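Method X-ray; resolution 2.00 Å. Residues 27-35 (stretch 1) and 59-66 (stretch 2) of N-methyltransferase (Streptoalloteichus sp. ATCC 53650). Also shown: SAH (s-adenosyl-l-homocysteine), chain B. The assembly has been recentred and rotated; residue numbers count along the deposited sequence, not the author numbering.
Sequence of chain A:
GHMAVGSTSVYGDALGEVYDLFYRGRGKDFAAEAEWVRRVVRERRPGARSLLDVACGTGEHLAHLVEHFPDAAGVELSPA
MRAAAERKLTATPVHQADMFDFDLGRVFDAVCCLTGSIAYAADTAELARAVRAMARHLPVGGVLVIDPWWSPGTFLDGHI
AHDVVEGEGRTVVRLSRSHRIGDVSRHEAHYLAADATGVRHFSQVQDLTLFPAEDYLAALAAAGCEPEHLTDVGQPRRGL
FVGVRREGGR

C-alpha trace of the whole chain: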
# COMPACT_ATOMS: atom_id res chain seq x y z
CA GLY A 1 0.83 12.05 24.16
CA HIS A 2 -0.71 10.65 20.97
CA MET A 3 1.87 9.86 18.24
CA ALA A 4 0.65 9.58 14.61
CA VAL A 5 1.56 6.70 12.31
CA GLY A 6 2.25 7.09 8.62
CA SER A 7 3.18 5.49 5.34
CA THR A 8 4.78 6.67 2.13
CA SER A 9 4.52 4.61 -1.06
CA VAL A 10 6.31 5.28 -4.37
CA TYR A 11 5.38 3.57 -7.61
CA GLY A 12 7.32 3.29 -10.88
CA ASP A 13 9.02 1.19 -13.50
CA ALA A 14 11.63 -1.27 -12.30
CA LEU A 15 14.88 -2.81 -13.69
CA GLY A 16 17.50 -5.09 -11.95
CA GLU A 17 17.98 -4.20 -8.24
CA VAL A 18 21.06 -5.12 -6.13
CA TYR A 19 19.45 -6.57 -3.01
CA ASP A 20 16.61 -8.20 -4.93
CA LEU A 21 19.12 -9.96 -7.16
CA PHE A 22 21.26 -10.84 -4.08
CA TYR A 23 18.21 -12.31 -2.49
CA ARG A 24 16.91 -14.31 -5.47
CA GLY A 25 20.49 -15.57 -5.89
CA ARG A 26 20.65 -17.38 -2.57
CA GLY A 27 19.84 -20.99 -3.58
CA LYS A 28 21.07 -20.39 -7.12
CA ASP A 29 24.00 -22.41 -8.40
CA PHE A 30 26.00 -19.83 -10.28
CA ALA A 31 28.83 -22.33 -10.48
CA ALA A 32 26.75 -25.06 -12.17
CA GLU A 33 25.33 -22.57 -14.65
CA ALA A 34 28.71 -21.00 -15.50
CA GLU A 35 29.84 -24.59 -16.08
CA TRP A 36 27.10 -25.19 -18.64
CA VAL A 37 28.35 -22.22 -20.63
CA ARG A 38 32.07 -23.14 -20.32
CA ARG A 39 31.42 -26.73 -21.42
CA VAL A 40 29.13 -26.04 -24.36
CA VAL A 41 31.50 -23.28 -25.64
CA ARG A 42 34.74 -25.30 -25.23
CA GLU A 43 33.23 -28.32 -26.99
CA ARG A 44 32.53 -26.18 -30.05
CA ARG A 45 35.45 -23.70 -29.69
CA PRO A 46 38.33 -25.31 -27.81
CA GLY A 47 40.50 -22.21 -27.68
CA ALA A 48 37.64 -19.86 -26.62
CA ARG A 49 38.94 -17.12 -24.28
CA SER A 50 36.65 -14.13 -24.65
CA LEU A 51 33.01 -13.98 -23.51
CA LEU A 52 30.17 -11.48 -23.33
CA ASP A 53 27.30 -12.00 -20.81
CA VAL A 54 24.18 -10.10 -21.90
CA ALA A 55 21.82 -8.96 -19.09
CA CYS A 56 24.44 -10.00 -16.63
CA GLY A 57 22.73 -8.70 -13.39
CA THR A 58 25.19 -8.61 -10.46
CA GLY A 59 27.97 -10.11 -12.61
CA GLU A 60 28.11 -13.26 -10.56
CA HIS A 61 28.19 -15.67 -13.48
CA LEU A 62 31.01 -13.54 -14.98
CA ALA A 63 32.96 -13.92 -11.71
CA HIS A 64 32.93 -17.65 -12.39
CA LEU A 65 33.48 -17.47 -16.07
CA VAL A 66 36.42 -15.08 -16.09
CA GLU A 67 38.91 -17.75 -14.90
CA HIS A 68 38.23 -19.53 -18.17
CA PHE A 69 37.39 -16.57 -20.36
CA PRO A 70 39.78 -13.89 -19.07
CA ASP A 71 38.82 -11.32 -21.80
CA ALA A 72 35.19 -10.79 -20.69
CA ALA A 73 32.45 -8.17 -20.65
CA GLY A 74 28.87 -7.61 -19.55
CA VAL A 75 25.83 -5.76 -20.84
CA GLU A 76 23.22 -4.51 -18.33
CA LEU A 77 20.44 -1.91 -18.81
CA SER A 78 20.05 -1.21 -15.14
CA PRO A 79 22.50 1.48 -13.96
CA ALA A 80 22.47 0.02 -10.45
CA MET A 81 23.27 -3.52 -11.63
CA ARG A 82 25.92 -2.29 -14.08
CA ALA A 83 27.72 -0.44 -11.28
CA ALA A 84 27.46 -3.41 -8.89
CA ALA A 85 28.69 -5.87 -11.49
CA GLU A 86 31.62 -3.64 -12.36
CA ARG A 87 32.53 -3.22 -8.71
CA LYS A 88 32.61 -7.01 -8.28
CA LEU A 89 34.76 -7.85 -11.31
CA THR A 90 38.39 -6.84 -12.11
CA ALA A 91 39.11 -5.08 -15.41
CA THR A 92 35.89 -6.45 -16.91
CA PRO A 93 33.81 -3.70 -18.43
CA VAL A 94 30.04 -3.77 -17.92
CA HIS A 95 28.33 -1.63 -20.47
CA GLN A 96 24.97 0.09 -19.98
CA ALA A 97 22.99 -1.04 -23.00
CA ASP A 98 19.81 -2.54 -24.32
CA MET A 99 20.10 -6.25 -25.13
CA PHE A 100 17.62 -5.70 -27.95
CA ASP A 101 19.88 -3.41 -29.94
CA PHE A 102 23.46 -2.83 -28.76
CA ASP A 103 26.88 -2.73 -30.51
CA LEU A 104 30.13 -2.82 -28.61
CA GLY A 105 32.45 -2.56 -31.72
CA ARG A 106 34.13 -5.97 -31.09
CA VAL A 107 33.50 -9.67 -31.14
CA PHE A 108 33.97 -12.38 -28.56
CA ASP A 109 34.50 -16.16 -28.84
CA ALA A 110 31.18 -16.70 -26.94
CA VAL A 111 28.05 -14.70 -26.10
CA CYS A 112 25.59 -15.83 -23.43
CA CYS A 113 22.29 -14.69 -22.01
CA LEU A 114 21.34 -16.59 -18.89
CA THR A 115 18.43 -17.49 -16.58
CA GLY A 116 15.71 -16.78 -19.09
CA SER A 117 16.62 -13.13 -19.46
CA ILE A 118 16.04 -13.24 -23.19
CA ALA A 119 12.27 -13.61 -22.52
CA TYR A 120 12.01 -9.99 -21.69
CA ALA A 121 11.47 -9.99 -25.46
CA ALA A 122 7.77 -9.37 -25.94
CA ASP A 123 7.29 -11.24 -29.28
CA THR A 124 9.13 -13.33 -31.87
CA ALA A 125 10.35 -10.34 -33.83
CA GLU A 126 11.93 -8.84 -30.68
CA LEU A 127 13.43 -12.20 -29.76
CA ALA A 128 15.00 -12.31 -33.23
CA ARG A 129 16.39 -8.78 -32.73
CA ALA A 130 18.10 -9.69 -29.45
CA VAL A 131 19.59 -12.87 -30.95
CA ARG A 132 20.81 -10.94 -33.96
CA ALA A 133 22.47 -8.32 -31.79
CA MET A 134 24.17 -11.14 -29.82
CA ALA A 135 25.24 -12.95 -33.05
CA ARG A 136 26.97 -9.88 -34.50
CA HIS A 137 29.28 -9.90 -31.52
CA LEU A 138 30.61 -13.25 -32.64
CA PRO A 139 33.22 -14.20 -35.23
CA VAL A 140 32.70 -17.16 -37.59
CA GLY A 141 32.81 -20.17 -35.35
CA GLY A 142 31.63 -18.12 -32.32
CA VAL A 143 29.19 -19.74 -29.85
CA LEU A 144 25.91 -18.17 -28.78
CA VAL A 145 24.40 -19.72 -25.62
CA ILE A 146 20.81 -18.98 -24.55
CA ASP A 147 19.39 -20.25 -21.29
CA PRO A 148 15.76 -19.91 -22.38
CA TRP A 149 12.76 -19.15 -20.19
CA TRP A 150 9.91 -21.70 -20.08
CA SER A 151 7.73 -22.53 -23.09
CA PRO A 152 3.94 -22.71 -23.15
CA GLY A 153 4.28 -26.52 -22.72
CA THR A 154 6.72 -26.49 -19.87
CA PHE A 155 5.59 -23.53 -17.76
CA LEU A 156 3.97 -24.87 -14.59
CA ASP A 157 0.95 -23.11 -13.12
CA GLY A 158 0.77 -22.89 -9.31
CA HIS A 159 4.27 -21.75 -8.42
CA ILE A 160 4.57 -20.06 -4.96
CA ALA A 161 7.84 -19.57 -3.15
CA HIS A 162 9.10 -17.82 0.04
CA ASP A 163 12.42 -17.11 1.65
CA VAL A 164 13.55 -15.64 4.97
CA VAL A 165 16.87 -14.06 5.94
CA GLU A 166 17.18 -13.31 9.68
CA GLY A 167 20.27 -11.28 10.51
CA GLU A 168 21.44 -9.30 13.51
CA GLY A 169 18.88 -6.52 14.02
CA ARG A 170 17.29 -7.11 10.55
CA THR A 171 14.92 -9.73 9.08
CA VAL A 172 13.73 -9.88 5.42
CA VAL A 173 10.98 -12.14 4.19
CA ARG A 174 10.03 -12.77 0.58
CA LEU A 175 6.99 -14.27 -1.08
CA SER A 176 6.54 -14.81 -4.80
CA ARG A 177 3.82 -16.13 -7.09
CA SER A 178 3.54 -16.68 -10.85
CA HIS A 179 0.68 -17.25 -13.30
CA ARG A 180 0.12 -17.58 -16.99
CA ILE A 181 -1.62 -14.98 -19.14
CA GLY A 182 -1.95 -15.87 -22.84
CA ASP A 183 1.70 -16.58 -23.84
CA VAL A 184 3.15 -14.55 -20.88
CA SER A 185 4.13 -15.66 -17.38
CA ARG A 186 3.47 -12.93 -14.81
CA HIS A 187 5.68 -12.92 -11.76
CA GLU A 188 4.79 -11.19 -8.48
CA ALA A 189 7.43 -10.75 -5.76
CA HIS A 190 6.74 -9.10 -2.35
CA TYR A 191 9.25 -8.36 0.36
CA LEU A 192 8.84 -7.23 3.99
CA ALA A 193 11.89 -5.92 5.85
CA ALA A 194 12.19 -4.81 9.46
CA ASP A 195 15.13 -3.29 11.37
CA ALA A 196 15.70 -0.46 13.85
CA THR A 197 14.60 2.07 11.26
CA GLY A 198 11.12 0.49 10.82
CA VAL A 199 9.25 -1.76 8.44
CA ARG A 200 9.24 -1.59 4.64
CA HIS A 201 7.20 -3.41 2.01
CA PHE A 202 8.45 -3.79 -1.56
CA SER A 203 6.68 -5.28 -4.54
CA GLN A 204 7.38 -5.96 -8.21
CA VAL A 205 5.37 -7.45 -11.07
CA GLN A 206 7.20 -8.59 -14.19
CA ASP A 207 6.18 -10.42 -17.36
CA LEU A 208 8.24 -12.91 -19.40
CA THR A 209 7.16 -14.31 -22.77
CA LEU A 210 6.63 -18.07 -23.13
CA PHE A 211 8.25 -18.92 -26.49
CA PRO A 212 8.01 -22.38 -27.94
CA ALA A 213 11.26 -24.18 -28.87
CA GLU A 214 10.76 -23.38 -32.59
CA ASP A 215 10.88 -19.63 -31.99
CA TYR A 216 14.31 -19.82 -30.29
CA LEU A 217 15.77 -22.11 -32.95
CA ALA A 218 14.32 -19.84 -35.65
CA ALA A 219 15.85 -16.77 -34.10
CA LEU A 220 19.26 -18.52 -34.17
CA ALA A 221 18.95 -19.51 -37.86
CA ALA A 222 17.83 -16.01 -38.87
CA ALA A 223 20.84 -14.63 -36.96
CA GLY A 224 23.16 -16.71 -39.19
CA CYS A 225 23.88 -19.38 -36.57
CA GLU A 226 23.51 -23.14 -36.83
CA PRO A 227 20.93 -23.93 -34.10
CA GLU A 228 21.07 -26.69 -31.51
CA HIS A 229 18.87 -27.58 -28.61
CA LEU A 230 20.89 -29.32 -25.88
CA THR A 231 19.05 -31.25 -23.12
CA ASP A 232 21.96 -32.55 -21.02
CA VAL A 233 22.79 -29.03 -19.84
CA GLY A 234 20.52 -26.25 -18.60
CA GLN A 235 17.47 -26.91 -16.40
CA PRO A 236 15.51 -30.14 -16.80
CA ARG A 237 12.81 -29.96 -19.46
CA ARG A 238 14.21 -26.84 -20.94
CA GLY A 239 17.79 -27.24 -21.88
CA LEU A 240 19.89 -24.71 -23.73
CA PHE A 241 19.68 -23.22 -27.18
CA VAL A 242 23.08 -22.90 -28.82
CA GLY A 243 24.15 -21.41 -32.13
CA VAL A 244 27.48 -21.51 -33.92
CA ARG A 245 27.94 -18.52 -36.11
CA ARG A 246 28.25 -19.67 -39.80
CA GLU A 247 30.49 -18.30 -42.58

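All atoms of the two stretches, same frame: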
# COMPACT_ATOMS: atom_id res chain seq x y z
N GLY A 27 19.77 -19.54 -3.29
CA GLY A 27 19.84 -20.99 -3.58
C GLY A 27 20.28 -21.30 -5.00
O GLY A 27 20.23 -22.45 -5.44
N LYS A 28 20.74 -20.27 -5.71
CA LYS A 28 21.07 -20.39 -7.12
C LYS A 28 22.49 -20.86 -7.30
O LYS A 28 23.40 -20.31 -6.68
CB LYS A 28 20.91 -19.03 -7.80
CG LYS A 28 21.23 -19.07 -9.28
CD LYS A 28 20.59 -17.88 -9.96
CE LYS A 28 20.92 -17.87 -11.43
NZ LYS A 28 20.01 -18.79 -12.17
N ASP A 29 22.69 -21.83 -8.19
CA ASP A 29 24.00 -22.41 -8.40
C ASP A 29 24.71 -21.73 -9.57
O ASP A 29 24.66 -22.17 -10.74
CB ASP A 29 23.86 -23.91 -8.62
CG ASP A 29 25.15 -24.63 -8.42
OD1 ASP A 29 25.06 -25.86 -8.29
OD2 ASP A 29 26.22 -24.00 -8.38
N PHE A 30 25.36 -20.62 -9.25
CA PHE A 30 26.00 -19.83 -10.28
C PHE A 30 27.08 -20.67 -10.91
O PHE A 30 27.28 -20.68 -12.13
CB PHE A 30 26.53 -18.55 -9.66
CG PHE A 30 25.47 -17.52 -9.46
CD1 PHE A 30 25.10 -16.69 -10.51
CD2 PHE A 30 24.85 -17.38 -8.24
CE1 PHE A 30 24.10 -15.74 -10.35
CE2 PHE A 30 23.85 -16.43 -8.06
CZ PHE A 30 23.46 -15.62 -9.13
N ALA A 31 27.76 -21.44 -10.06
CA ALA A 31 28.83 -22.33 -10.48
C ALA A 31 28.40 -23.37 -11.52
O ALA A 31 29.05 -23.50 -12.57
CB ALA A 31 29.46 -22.99 -9.26
N ALA A 32 27.30 -24.06 -11.24
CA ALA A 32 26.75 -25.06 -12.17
C ALA A 32 26.44 -24.39 -13.49
O ALA A 32 26.71 -24.94 -14.53
CB ALA A 32 25.44 -25.68 -11.66
N GLU A 33 25.80 -23.23 -13.43
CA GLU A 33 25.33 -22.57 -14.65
C GLU A 33 26.51 -22.03 -15.47
O GLU A 33 26.52 -22.21 -16.68
CB GLU A 33 24.29 -21.49 -14.32
CG GLU A 33 23.02 -21.99 -13.62
CD GLU A 33 22.04 -20.90 -13.19
OE1 GLU A 33 22.44 -19.74 -13.01
OE2 GLU A 33 20.84 -21.23 -12.97
N ALA A 34 27.49 -21.40 -14.82
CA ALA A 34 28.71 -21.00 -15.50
C ALA A 34 29.37 -22.20 -16.19
O ALA A 34 29.86 -22.12 -17.31
CB ALA A 34 29.66 -20.33 -14.54
N GLU A 35 29.34 -23.34 -15.51
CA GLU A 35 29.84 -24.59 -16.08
C GLU A 35 29.12 -25.02 -17.34
O GLU A 35 29.78 -25.46 -18.33
CB GLU A 35 29.88 -25.67 -14.98
CG GLU A 35 30.32 -27.07 -15.41
CD GLU A 35 31.66 -27.08 -16.11
OE1 GLU A 35 31.83 -27.97 -16.99
OE2 GLU A 35 32.49 -26.15 -15.90
N GLY A 59 26.67 -9.68 -12.12
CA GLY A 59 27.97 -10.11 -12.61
C GLY A 59 28.50 -11.38 -11.96
O GLY A 59 29.67 -11.77 -12.16
N GLU A 60 27.64 -12.08 -11.23
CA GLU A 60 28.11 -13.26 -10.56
C GLU A 60 28.50 -14.42 -11.47
O GLU A 60 29.50 -15.12 -11.18
CB GLU A 60 27.13 -13.67 -9.47
CG GLU A 60 27.66 -14.84 -8.70
CD GLU A 60 28.51 -14.40 -7.52
OE1 GLU A 60 28.86 -15.28 -6.72
OE2 GLU A 60 28.78 -13.18 -7.39
N HIS A 61 27.76 -14.66 -12.54
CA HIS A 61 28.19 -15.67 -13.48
C HIS A 61 29.56 -15.26 -14.08
O HIS A 61 30.43 -16.10 -14.27
CB HIS A 61 27.21 -15.89 -14.64
CG HIS A 61 25.92 -16.56 -14.24
ND1 HIS A 61 24.74 -15.87 -14.05
CD2 HIS A 61 25.62 -17.87 -14.05
CE1 HIS A 61 23.79 -16.72 -13.72
NE2 HIS A 61 24.28 -17.95 -13.75
N LEU A 62 29.72 -14.00 -14.43
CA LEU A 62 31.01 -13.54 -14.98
C LEU A 62 32.19 -13.81 -14.02
O LEU A 62 33.30 -14.15 -14.45
CB LEU A 62 30.93 -12.04 -15.35
CG LEU A 62 30.27 -11.68 -16.66
CD1 LEU A 62 30.07 -10.16 -16.76
CD2 LEU A 62 31.14 -12.23 -17.77
N ALA A 63 31.93 -13.68 -12.72
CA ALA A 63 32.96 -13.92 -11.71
C ALA A 63 33.41 -15.37 -11.75
O ALA A 63 34.60 -15.65 -11.57
CB ALA A 63 32.47 -13.51 -10.32
N HIS A 64 32.50 -16.30 -12.05
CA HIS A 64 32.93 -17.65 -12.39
C HIS A 64 33.57 -17.82 -13.74
O HIS A 64 34.57 -18.53 -13.90
CB HIS A 64 31.79 -18.67 -12.23
CG HIS A 64 31.26 -18.72 -10.82
ND1 HIS A 64 31.66 -19.66 -9.92
CD2 HIS A 64 30.41 -17.90 -10.16
CE1 HIS A 64 31.05 -19.47 -8.76
NE2 HIS A 64 30.28 -18.40 -8.88
N LEU A 65 33.01 -17.21 -14.74
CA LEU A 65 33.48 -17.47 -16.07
C LEU A 65 34.87 -16.88 -16.38
O LEU A 65 35.59 -17.42 -17.22
CB LEU A 65 32.45 -16.93 -17.03
CG LEU A 65 31.21 -17.87 -17.10
CD1 LEU A 65 30.07 -17.01 -17.61
CD2 LEU A 65 31.37 -19.03 -18.04
N VAL A 66 35.25 -15.81 -15.70
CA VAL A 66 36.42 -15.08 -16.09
C VAL A 66 37.70 -15.89 -15.91
O VAL A 66 38.67 -15.60 -16.60
CB VAL A 66 36.66 -13.71 -15.38
CG1 VAL A 66 35.62 -12.68 -15.76
CG2 VAL A 66 36.91 -13.86 -13.87
N SAH B . 21.58 -13.14 -16.32
CA SAH B . 21.44 -12.66 -14.89
CB SAH B . 20.32 -11.61 -14.69
CG SAH B . 19.00 -11.96 -14.05
SD SAH B . 17.81 -10.68 -13.83
C SAH B . 21.37 -13.90 -14.06
O SAH B . 21.25 -15.03 -14.52
OXT SAH B . 21.60 -13.82 -12.90
C5' SAH B . 17.45 -10.05 -15.44
C4' SAH B . 18.39 -8.86 -15.75
O4' SAH B . 18.16 -8.37 -17.08
C3' SAH B . 18.13 -7.65 -14.85
O3' SAH B . 19.35 -7.33 -14.20
C2' SAH B . 17.73 -6.48 -15.75
O2' SAH B . 18.30 -5.22 -15.31
C1' SAH B . 18.24 -6.95 -17.09
N9 SAH B . 17.51 -6.42 -18.26
C8 SAH B . 16.16 -6.27 -18.40
N7 SAH B . 15.88 -5.73 -19.61
C5 SAH B . 17.07 -5.50 -20.22
C6 SAH B . 17.48 -4.94 -21.50
N6 SAH B . 16.48 -4.53 -22.31
N1 SAH B . 18.80 -4.91 -21.77
C2 SAH B . 19.74 -5.31 -20.91
N3 SAH B . 19.46 -5.84 -19.71
C4 SAH B . 18.16 -5.96 -19.33

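Two helical segments, the first of which runs on beyond this stretch, cross at 63° with their axes 8.9 Å apart at closest approach, and the contact between them is organised round His61, Phe30 and Ala34. The backbones come nearest where Phe30 CA and His61 CA lie 5.7 Å apart, so the two largest contributors sit side by side at the start of their helices.

His61 covers the most surface, and it is used on both its edge and its face. Its CA-to-CB bond runs sideways to the other stretch, but with chi1 in the m well the ring reaches across, and His61 NE2 donates a hydrogen bond of 2.7 Å to Glu33 OE1. Glu33 is itself held by Lys28, whose NZ forms a salt bridge with Glu33 OE2 at 2.7 Å, so the imidazole meets a carboxylate also bound by Lys28. The precise place of OE1 is less certain than the rest, because the model puts it too close to a neighbour. Next to NE2 on the same ring edge, His61 CE1 lies 3.2 Å from SAH O, near the plane of the imidazole. A buried polar ring is thus lined along its edge by polar atoms.

Phe30 addresses the face of that imidazole. Its CB points toward the other stretch, and the ring turns an edge to His61, with centroids 4.7 Å apart and planes at 61°; the closest atoms, Phe30 CD1 and His61 CE1, are separated by 3.5 Å. One face of the phenyl ring is covered by Glu60, whose CG stands 3.7 Å from the ring centroid and only 17° off its normal, a CH-pi contact. The acidic side chain therefore packs through its aliphatic part, while its OE2 is hydrogen-bonded elsewhere in the structure.

One turn after Phe30, Ala34 packs through both its CB and its backbone. Ala34 CB points toward the second helix and approaches His64 CB to 3.6 Å and Leu65 CG to 3.9 Å, while Ala34 O lies 3.5 Å from Leu65 CD2. His64 then lays a ring face over the backbone of Phe30 and Ala31, and its CE1 comes within 3.9 Å of Ala31 CB.

The first helix is secured at its start by Asp29, whose OD2 accepts a capping bond of 3.1 Å from Ala32 N. The rule to be read here is economical: one directed polar bond, one aromatic pair, and an alanine where the helices pack closely.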